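Local structure of sensory transduction histidine kinase, putative (5BWJ) at the interface of chains A and B. The protein senses small molecules associated with tick feeding through its periplasmic domain, the part modelled here, and probably passes the signal on by phosphorelay as a hybrid histidine kinase. Residues are numbered along the deposited sequence; one frame, centred on the assembly and turned at random. Chains: chain A/B, Sensory transduction histidine kinase, putative.

Three patches of a two-fold symmetric contact between two copies of the periplasmic sensor domain are described. Contacts 1 and 2 are neighbours, their C-alpha centres about 13 Å apart, and share A:Lys160, near the start of helix 159-169. Contact 3 lies apart, its C-alpha centre about 18 Å from that of contact 1 and 20 Å from that of contact 2, at the segment following the 3-10 helix 206-209. By symmetry, A:Phe17 in contact 1 matches B:Phe17 in contact 2, and A:Phe182 in contact 2 matches B:Phe182 in contact 3. Contact 1 is largely polar, contacts 2 and 3 largely apolar; the dimer may or may not be the biological one.

Contact 1: the interface of chains A and B. Residues chain A 17, 21, 23-24, 160, 164, 167-168; chain B 163-164, 167-168, 173.
A:Tyr164 and B:His163 both carry CG anti to the backbone N (chi1 176° and -173°), which projects their rings from helices 159-169 and 161-169 into the interface between two Venus flytrap sensor domains. B:Asp173 has the same first torsion and brings its carboxylate to the rim of the tyrosine ring. There A:Tyr164 OH donates a hydrogen bond to B:Asp173 OD1 at 2.5 Å, on the syn lone pair, with ring and carboxylate planes 65° apart. The other carboxylate oxygen, B:Asp173 OD2, lies 2.5 Å from the O of water 1, which in turn is 2.6 Å from A:Tyr21 OH, so A:Tyr164 holds OD1 directly, while A:Tyr21 reaches OD2 through water 1. A:Asn24 approaches the same carboxylate tip to tip. Its backbone N makes a weak bond to OD1, but A:Asn24 OD1 is placed 2.8 Å from B:Asp173 OD1, a clash of two acceptors unless the acid is protonated or the amide is flipped. The imidazole of B:His163 meets A:Tyr164 edge to face, NE2 standing 3.3 Å from CE1 of the tyrosine. Over one imidazole face lies A:Phe17, whose CE1 sits above the ring centre. A:Lys160 crosses B:His163 at about a right angle, CE 3.8 Å from the imidazole CD2. Further along, A:Asn167 OD1 and B:Asn168 OD1 are 3.0 Å apart, again two acceptors as modelled; B:Asn168 ND2 is committed to B:Tyr164 O at 2.9 Å.

Contact 2: the interface of chains A and B. Residues chain A 89, 91, 159-160, 163, 176, 182; chain B 17-18, 21, 30-31, 160.
B:Leu31 and A:Phe182 run past each other in opposite directions, so that the leucine CB rather than its branch tip sits over the centre of the phenyl face, 3.6 Å from the ring centroid in a CH-pi contact. With CG in the crowded position between backbone N and carbonyl carbon (chi1 55°), B:Leu31 sends CD2 tip to tip against A:Ile89 CG2 at 3.7 Å. A:Ile91 obliquely crosses B:Pro18, which follows a cis peptide bond, its CD1 3.7 Å from the proline CB. A:Ile176 crosses B:Tyr21 obliquely and packs its CD1 4.0 Å from B:Gly30 CA. B:Phe17 meets A:His163 edge to face with planes 71° apart, CE1 above the centre of the imidazole. Its CE2 packs against A:Lys160 CA at 3.8 Å. A:Lys160 and B:Lys160 slide past each other antiparallel. A:Lys160 is bent at chi2 (61°), and its NZ donates to the B:Lys160 carbonyl O at 3.1 Å, in the carbonyl plane on a lone pair. B:Lys160, extended beyond CG, carries its NZ toward A:Cys159 SG. In this largely apolar part of the two-fold contact between Venus flytrap sensor domains, chain A contributes strands 84-95 and 174-176, the start of helix 159-169 and loop residue A:Phe182; chain B answers mainly with loops around B:Phe17 and B:Leu31.

Contact 3: the interface of chains A and B. Residues chain A 19, 31, 210-211; chain B 89, 182-184.
The carbonyl O of A:Met211 accepts a hydrogen bond from the backbone N of B:Ser184, 3.3 Å away. The angle at H is 149°, and the donor stands 37° above the carbonyl plane rather than on a lone pair, so the bond is long and poorly directed. A:Met211 is itself poorly ordered, which further limits how much weight this link can bear. B:Tyr183 CD1 lies 3.3 Å from A:Met211 O, a van der Waals neighbour rather than a second hydrogen-bond donor. The tail just after the 3-10 helix 206-209 thus meets the beginning of strand 184-192 of the partner sensor domain, main chain to main chain. Next to it A:Leu210, with CG anti to the carbonyl carbon (chi1 -56°), crosses B:Phe182 obliquely and applies one branch to the base of that side chain: CD2 is 3.4 Å from B:Phe182 CB, a tight apolar contact. The other branch, CD1, turns to B:Ile89 and meets its CD1 at 4.0 Å. A:Leu31 takes B:Phe182 farther out, running alongside in the opposite direction, with CG above one ring face toward the rim and CB 3.7 Å from the ring atom CZ. B:Ile89, on strand 84-94, also reaches A:Phe19, crossing it at about a right angle; its delta methyl CD1 ends 3.8 Å from CZ at the tip of the A:Phe19 ring.

Contact 1: the interface of chains A and B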
loop_
_atom_site.group_PDB
_atom_site.type_symbol
_atom_site.label_atom_id
_atom_site.label_comp_id
_atom_site.label_asym_id
_atom_site.label_seq_id
_atom_site.Cartn_x
_atom_site.Cartn_y
_atom_site.Cartn_z
ATOM N N PHE A 17 6.998 0.022 4.928
ATOM C CA PHE A 17 6.688 1.359 4.433
ATOM C C PHE A 17 5.189 1.622 4.562
ATOM O O PHE A 17 4.386 0.742 4.264
ATOM C CB PHE A 17 7.134 1.506 2.975
ATOM C CG PHE A 17 6.854 2.861 2.384
ATOM C CD1 PHE A 17 7.823 3.850 2.402
ATOM C CD2 PHE A 17 5.626 3.144 1.810
ATOM C CE1 PHE A 17 7.571 5.098 1.859
ATOM C CE2 PHE A 17 5.368 4.390 1.267
ATOM C CZ PHE A 17 6.342 5.367 1.291
ATOM N N TYR A 21 11.172 2.263 7.774
ATOM C CA TYR A 21 12.000 1.735 6.701
ATOM C C TYR A 21 13.332 2.473 6.648
ATOM O O TYR A 21 13.526 3.477 7.332
ATOM C CB TYR A 21 11.277 1.846 5.352
ATOM C CG TYR A 21 10.987 3.268 4.923
ATOM C CD1 TYR A 21 11.787 3.908 3.984
ATOM C CD2 TYR A 21 9.916 3.972 5.458
ATOM C CE1 TYR A 21 11.526 5.207 3.587
ATOM C CE2 TYR A 21 9.648 5.272 5.070
ATOM C CZ TYR A 21 10.456 5.885 4.133
ATOM O OH TYR A 21 10.199 7.179 3.741
ATOM N N ASN A 23 16.013 4.369 4.107
ATOM C CA ASN A 23 16.014 4.991 2.788
ATOM C C ASN A 23 17.315 4.758 2.027
ATOM O O ASN A 23 18.230 4.101 2.525
ATOM C CB ASN A 23 15.711 6.499 2.892
ATOM C CG ASN A 23 16.823 7.304 3.560
ATOM O OD1 ASN A 23 17.962 6.857 3.693
ATOM N ND2 ASN A 23 16.484 8.522 3.969
ATOM N N ASN A 24 17.376 5.303 0.816
ATOM C CA ASN A 24 18.518 5.118 -0.071
ATOM C C ASN A 24 19.830 5.550 0.570
ATOM O O ASN A 24 20.875 4.949 0.324
ATOM C CB ASN A 24 18.301 5.896 -1.373
ATOM C CG ASN A 24 17.000 5.528 -2.065
ATOM O OD1 ASN A 24 16.161 4.830 -1.498
ATOM N ND2 ASN A 24 16.824 6.003 -3.294
ATOM N N LYS A 160 4.755 -2.782 -1.707
ATOM C CA LYS A 160 5.516 -1.534 -1.720
ATOM C C LYS A 160 6.921 -1.680 -1.136
ATOM O O LYS A 160 7.889 -1.184 -1.714
ATOM C CB LYS A 160 4.753 -0.450 -0.956
ATOM C CG LYS A 160 5.474 0.895 -0.862
ATOM C CD LYS A 160 5.732 1.509 -2.232
ATOM C CE LYS A 160 6.425 2.863 -2.111
ATOM N NZ LYS A 160 6.566 3.551 -3.427
ATOM N N TYR A 164 10.328 -1.061 -3.132
ATOM C CA TYR A 164 11.136 0.069 -2.695
ATOM C C TYR A 164 12.593 -0.318 -2.443
ATOM O O TYR A 164 13.508 0.301 -2.982
ATOM C CB TYR A 164 10.537 0.675 -1.430
ATOM C CG TYR A 164 11.368 1.789 -0.853
ATOM C CD1 TYR A 164 11.471 3.007 -1.507
ATOM C CD2 TYR A 164 12.050 1.625 0.345
ATOM C CE1 TYR A 164 12.229 4.027 -0.988
ATOM C CE2 TYR A 164 12.810 2.644 0.873
ATOM C CZ TYR A 164 12.893 3.843 0.201
ATOM O OH TYR A 164 13.643 4.870 0.714
ATOM N N ASN A 167 14.498 -1.196 -5.636
ATOM C CA ASN A 167 14.930 -0.058 -6.436
ATOM C C ASN A 167 16.164 0.620 -5.844
ATOM O O ASN A 167 16.841 1.396 -6.519
ATOM C CB ASN A 167 13.792 0.955 -6.573
ATOM C CG ASN A 167 14.085 2.024 -7.608
ATOM O OD1 ASN A 167 13.963 1.788 -8.811
ATOM N ND2 ASN A 167 14.469 3.209 -7.144
ATOM N N ASN A 168 16.454 0.319 -4.580
ATOM C CA ASN A 168 17.606 0.891 -3.893
ATOM C C ASN A 168 18.880 0.073 -4.099
ATOM O O ASN A 168 19.985 0.593 -3.941
ATOM C CB ASN A 168 17.318 1.012 -2.395
ATOM C CG ASN A 168 16.159 1.945 -2.096
ATOM O OD1 ASN A 168 15.473 2.418 -3.006
ATOM N ND2 ASN A 168 15.932 2.212 -0.814
ATOM N N HIS B 163 5.151 8.525 -4.033
ATOM C CA HIS B 163 6.489 8.117 -3.648
ATOM C C HIS B 163 7.132 7.250 -4.725
ATOM O O HIS B 163 8.316 7.399 -5.027
ATOM C CB HIS B 163 6.451 7.359 -2.325
ATOM C CG HIS B 163 7.806 7.039 -1.785
ATOM N ND1 HIS B 163 8.482 7.887 -0.935
ATOM C CD2 HIS B 163 8.622 5.980 -1.990
ATOM C CE1 HIS B 163 9.653 7.357 -0.630
ATOM N NE2 HIS B 163 9.762 6.201 -1.259
ATOM N N TYR B 164 6.348 6.340 -5.296
ATOM C CA TYR B 164 6.845 5.469 -6.351
ATOM C C TYR B 164 7.335 6.274 -7.553
ATOM O O TYR B 164 8.445 6.061 -8.038
ATOM C CB TYR B 164 5.764 4.488 -6.808
ATOM C CG TYR B 164 6.071 3.875 -8.157
ATOM C CD1 TYR B 164 6.971 2.824 -8.274
ATOM C CD2 TYR B 164 5.477 4.359 -9.315
ATOM C CE1 TYR B 164 7.268 2.267 -9.507
ATOM C CE2 TYR B 164 5.766 3.807 -10.553
ATOM C CZ TYR B 164 6.663 2.763 -10.641
ATOM O OH TYR B 164 6.953 2.208 -11.868
ATOM N N ASN B 167 10.462 8.293 -6.882
ATOM C CA ASN B 167 11.614 7.447 -6.597
ATOM C C ASN B 167 12.123 6.692 -7.823
ATOM O O ASN B 167 13.315 6.400 -7.923
ATOM C CB ASN B 167 11.259 6.449 -5.491
ATOM C CG ASN B 167 12.481 5.779 -4.895
ATOM O OD1 ASN B 167 13.520 6.408 -4.706
ATOM N ND2 ASN B 167 12.359 4.490 -4.593
ATOM N N ASN B 168 11.223 6.385 -8.754
ATOM C CA ASN B 168 11.563 5.572 -9.919
ATOM C C ASN B 168 11.774 6.369 -11.208
ATOM O O ASN B 168 12.506 5.925 -12.095
ATOM C CB ASN B 168 10.476 4.520 -10.148
ATOM C CG ASN B 168 10.536 3.390 -9.133
ATOM O OD1 ASN B 168 11.102 2.328 -9.400
ATOM N ND2 ASN B 168 9.957 3.615 -7.959
ATOM N N ASP B 173 13.906 10.318 -3.551
ATOM C CA ASP B 173 13.345 9.606 -2.408
ATOM C C ASP B 173 12.707 10.623 -1.465
ATOM O O ASP B 173 13.392 11.236 -0.649
ATOM C CB ASP B 173 14.432 8.798 -1.690
ATOM C CG ASP B 173 13.866 7.739 -0.761
ATOM O OD1 ASP B 173 14.641 6.862 -0.325
ATOM O OD2 ASP B 173 12.652 7.768 -0.471
HETATM O O HOH W 1 11.656 8.065 1.776
#

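Contact 2: the interface of chains A and B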
loop_
_atom_site.group_PDB
_atom_site.type_symbol
_atom_site.label_atom_id
_atom_site.label_comp_id
_atom_site.label_asym_id
_atom_site.label_seq_id
_atom_site.Cartn_x
_atom_site.Cartn_y
_atom_site.Cartn_z
ATOM N N ILE A 89 -0.656 -6.061 -0.311
ATOM C CA ILE A 89 -0.984 -7.046 -1.330
ATOM C C ILE A 89 0.269 -7.846 -1.656
ATOM O O ILE A 89 1.340 -7.282 -1.873
ATOM C CB ILE A 89 -1.548 -6.382 -2.600
ATOM C CG1 ILE A 89 -2.856 -5.657 -2.265
ATOM C CG2 ILE A 89 -1.781 -7.424 -3.697
ATOM C CD1 ILE A 89 -3.432 -4.840 -3.409
ATOM N N ILE A 91 2.801 -9.776 -3.841
ATOM C CA ILE A 91 3.223 -9.705 -5.236
ATOM C C ILE A 91 4.468 -10.552 -5.457
ATOM O O ILE A 91 5.365 -10.597 -4.615
ATOM C CB ILE A 91 3.500 -8.249 -5.673
ATOM C CG1 ILE A 91 2.215 -7.421 -5.572
ATOM C CG2 ILE A 91 4.051 -8.205 -7.106
ATOM C CD1 ILE A 91 2.378 -5.961 -5.933
ATOM N N CYS A 159 3.975 -5.624 -1.396
ATOM C CA CYS A 159 3.962 -4.888 -2.660
ATOM C C CYS A 159 4.918 -3.693 -2.662
ATOM O O CYS A 159 5.800 -3.606 -3.513
ATOM C CB CYS A 159 2.535 -4.417 -2.997
ATOM S SG CYS A 159 1.644 -3.496 -1.695
ATOM N N LYS A 160 4.755 -2.782 -1.707
ATOM C CA LYS A 160 5.516 -1.534 -1.720
ATOM C C LYS A 160 6.921 -1.680 -1.136
ATOM O O LYS A 160 7.889 -1.184 -1.714
ATOM C CB LYS A 160 4.753 -0.450 -0.956
ATOM C CG LYS A 160 5.474 0.895 -0.862
ATOM C CD LYS A 160 5.732 1.509 -2.232
ATOM C CE LYS A 160 6.425 2.863 -2.111
ATOM N NZ LYS A 160 6.566 3.551 -3.427
ATOM N N HIS A 163 9.387 -3.622 -3.381
ATOM C CA HIS A 163 9.632 -2.852 -4.591
ATOM C C HIS A 163 10.572 -1.701 -4.269
ATOM O O HIS A 163 11.502 -1.412 -5.017
ATOM C CB HIS A 163 8.324 -2.324 -5.182
ATOM C CG HIS A 163 8.495 -1.635 -6.499
ATOM N ND1 HIS A 163 8.195 -2.239 -7.700
ATOM C CD2 HIS A 163 8.947 -0.395 -6.804
ATOM C CE1 HIS A 163 8.447 -1.400 -8.689
ATOM N NE2 HIS A 163 8.907 -0.275 -8.172
ATOM N N ILE A 176 6.077 -7.355 -12.397
ATOM C CA ILE A 176 5.075 -8.146 -11.693
ATOM C C ILE A 176 4.708 -9.390 -12.489
ATOM O O ILE A 176 4.389 -9.311 -13.676
ATOM C CB ILE A 176 3.796 -7.326 -11.416
ATOM C CG1 ILE A 176 4.108 -6.166 -10.471
ATOM C CG2 ILE A 176 2.701 -8.216 -10.810
ATOM C CD1 ILE A 176 2.943 -5.218 -10.244
ATOM N N PHE A 182 -1.910 -12.989 -6.103
ATOM C CA PHE A 182 -2.282 -11.758 -5.417
ATOM C C PHE A 182 -3.285 -12.036 -4.313
ATOM O O PHE A 182 -4.380 -12.537 -4.569
ATOM C CB PHE A 182 -2.864 -10.743 -6.401
ATOM C CG PHE A 182 -1.990 -10.491 -7.591
ATOM C CD1 PHE A 182 -0.767 -9.861 -7.447
ATOM C CD2 PHE A 182 -2.394 -10.880 -8.855
ATOM C CE1 PHE A 182 0.042 -9.627 -8.543
ATOM C CE2 PHE A 182 -1.590 -10.649 -9.956
ATOM C CZ PHE A 182 -0.370 -10.023 -9.798
ATOM N N PHE B 17 -0.586 2.708 -7.400
ATOM C CA PHE B 17 0.299 1.600 -7.057
ATOM C C PHE B 17 -0.341 0.734 -5.976
ATOM O O PHE B 17 -0.878 1.266 -5.007
ATOM C CB PHE B 17 1.657 2.122 -6.578
ATOM C CG PHE B 17 2.679 1.040 -6.344
ATOM C CD1 PHE B 17 3.615 0.736 -7.320
ATOM C CD2 PHE B 17 2.705 0.329 -5.154
ATOM C CE1 PHE B 17 4.556 -0.257 -7.113
ATOM C CE2 PHE B 17 3.643 -0.666 -4.942
ATOM C CZ PHE B 17 4.572 -0.958 -5.924
ATOM N N PRO B 18 -0.281 -0.602 -6.121
ATOM C CA PRO B 18 0.291 -1.428 -7.192
ATOM C C PRO B 18 -0.745 -1.911 -8.210
ATOM O O PRO B 18 -0.452 -2.811 -8.998
ATOM C CB PRO B 18 0.865 -2.613 -6.420
ATOM C CG PRO B 18 -0.136 -2.814 -5.320
ATOM C CD PRO B 18 -0.661 -1.434 -4.963
ATOM N N TYR B 21 0.240 1.324 -12.718
ATOM C CA TYR B 21 1.207 2.414 -12.695
ATOM C C TYR B 21 2.162 2.306 -13.876
ATOM O O TYR B 21 2.340 1.229 -14.441
ATOM C CB TYR B 21 1.988 2.411 -11.380
ATOM C CG TYR B 21 2.698 1.107 -11.087
ATOM C CD1 TYR B 21 2.030 0.049 -10.484
ATOM C CD2 TYR B 21 4.038 0.936 -11.410
ATOM C CE1 TYR B 21 2.675 -1.142 -10.211
ATOM C CE2 TYR B 21 4.691 -0.253 -11.141
ATOM C CZ TYR B 21 4.005 -1.288 -10.541
ATOM O OH TYR B 21 4.653 -2.472 -10.273
ATOM N N GLY B 30 0.826 -3.573 -13.416
ATOM C CA GLY B 30 -0.094 -3.654 -12.298
ATOM C C GLY B 30 -0.849 -4.965 -12.223
ATOM O O GLY B 30 -0.767 -5.797 -13.128
ATOM N N LEU B 31 -1.597 -5.135 -11.138
ATOM C CA LEU B 31 -2.329 -6.370 -10.880
ATOM C C LEU B 31 -3.832 -6.219 -11.121
ATOM O O LEU B 31 -4.575 -7.195 -11.021
ATOM C CB LEU B 31 -2.076 -6.836 -9.441
ATOM C CG LEU B 31 -2.371 -5.833 -8.321
ATOM C CD1 LEU B 31 -3.815 -5.921 -7.867
ATOM C CD2 LEU B 31 -1.431 -6.052 -7.150
ATOM N N LYS B 160 1.821 5.655 -1.414
ATOM C CA LYS B 160 2.563 4.711 -2.245
ATOM C C LYS B 160 2.832 5.248 -3.650
ATOM O O LYS B 160 3.939 5.108 -4.168
ATOM C CB LYS B 160 1.808 3.381 -2.334
ATOM C CG LYS B 160 1.810 2.587 -1.036
ATOM C CD LYS B 160 0.973 1.322 -1.139
ATOM C CE LYS B 160 0.930 0.583 0.191
ATOM N NZ LYS B 160 -0.005 -0.575 0.162
#

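Contact 3: the interface of chains A and B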
loop_
_atom_site.group_PDB
_atom_site.type_symbol
_atom_site.label_atom_id
_atom_site.label_comp_id
_atom_site.label_asym_id
_atom_site.label_seq_id
_atom_site.Cartn_x
_atom_site.Cartn_y
_atom_site.Cartn_z
ATOM N N PHE A 19 5.511 3.057 7.627
ATOM C CA PHE A 19 5.593 3.117 9.087
ATOM C C PHE A 19 7.034 3.132 9.586
ATOM O O PHE A 19 7.381 3.917 10.466
ATOM C CB PHE A 19 4.820 1.949 9.697
ATOM C CG PHE A 19 3.356 1.983 9.376
ATOM C CD1 PHE A 19 2.479 2.717 10.158
ATOM C CD2 PHE A 19 2.858 1.303 8.276
ATOM C CE1 PHE A 19 1.131 2.761 9.857
ATOM C CE2 PHE A 19 1.513 1.342 7.972
ATOM C CZ PHE A 19 0.648 2.073 8.762
ATOM N N LEU A 31 6.772 7.042 10.038
ATOM C CA LEU A 31 5.869 7.853 10.849
ATOM C C LEU A 31 5.355 7.071 12.056
ATOM O O LEU A 31 4.446 7.524 12.751
ATOM C CB LEU A 31 4.687 8.372 10.008
ATOM C CG LEU A 31 3.592 7.480 9.383
ATOM C CD1 LEU A 31 4.139 6.574 8.307
ATOM C CD2 LEU A 31 2.796 6.654 10.399
ATOM N N LEU A 210 -5.275 7.371 12.905
ATOM C CA LEU A 210 -5.398 7.884 11.547
ATOM C C LEU A 210 -6.867 8.187 11.275
ATOM O O LEU A 210 -7.610 7.329 10.801
ATOM C CB LEU A 210 -4.858 6.877 10.531
ATOM C CG LEU A 210 -3.412 6.425 10.736
ATOM C CD1 LEU A 210 -3.050 5.339 9.737
ATOM C CD2 LEU A 210 -2.455 7.600 10.619
ATOM N N MET A 211 -7.283 9.409 11.594
ATOM C CA MET A 211 -8.686 9.793 11.481
ATOM C C MET A 211 -9.138 9.791 10.023
ATOM O O MET A 211 -8.319 9.895 9.109
ATOM C CB MET A 211 -8.911 11.175 12.100
ATOM C CG MET A 211 -10.320 11.401 12.629
ATOM S SD MET A 211 -10.721 10.328 14.024
ATOM C CE MET A 211 -12.310 10.988 14.522
ATOM N N ILE B 89 -2.821 6.083 2.782
ATOM C CA ILE B 89 -2.572 7.066 3.824
ATOM C C ILE B 89 -2.157 8.375 3.167
ATOM O O ILE B 89 -1.294 8.392 2.289
ATOM C CB ILE B 89 -1.480 6.595 4.810
ATOM C CG1 ILE B 89 -1.907 5.281 5.473
ATOM C CG2 ILE B 89 -1.208 7.673 5.864
ATOM C CD1 ILE B 89 -0.877 4.682 6.425
ATOM N N PHE B 182 -1.895 12.729 8.754
ATOM C CA PHE B 182 -2.137 11.378 8.262
ATOM C C PHE B 182 -3.599 10.971 8.395
ATOM O O PHE B 182 -4.100 10.765 9.502
ATOM C CB PHE B 182 -1.252 10.382 9.008
ATOM C CG PHE B 182 0.195 10.776 9.056
ATOM C CD1 PHE B 182 0.967 10.764 7.907
ATOM C CD2 PHE B 182 0.784 11.158 10.250
ATOM C CE1 PHE B 182 2.299 11.128 7.947
ATOM C CE2 PHE B 182 2.115 11.521 10.297
ATOM C CZ PHE B 182 2.874 11.507 9.143
ATOM N N TYR B 183 -4.271 10.859 7.253
ATOM C CA TYR B 183 -5.645 10.376 7.193
ATOM C C TYR B 183 -5.685 9.016 6.509
ATOM O O TYR B 183 -4.916 8.761 5.581
ATOM C CB TYR B 183 -6.540 11.357 6.430
ATOM C CG TYR B 183 -6.731 12.698 7.098
ATOM C CD1 TYR B 183 -7.857 12.956 7.869
ATOM C CD2 TYR B 183 -5.795 13.713 6.947
ATOM C CE1 TYR B 183 -8.041 14.183 8.477
ATOM C CE2 TYR B 183 -5.971 14.943 7.551
ATOM C CZ TYR B 183 -7.096 15.173 8.315
ATOM O OH TYR B 183 -7.276 16.396 8.919
ATOM N N SER B 184 -6.580 8.146 6.965
ATOM C CA SER B 184 -6.842 6.898 6.263
ATOM C C SER B 184 -7.800 7.175 5.110
ATOM O O SER B 184 -8.941 7.584 5.328
ATOM C CB SER B 184 -7.427 5.846 7.205
ATOM O OG SER B 184 -7.581 4.607 6.534
#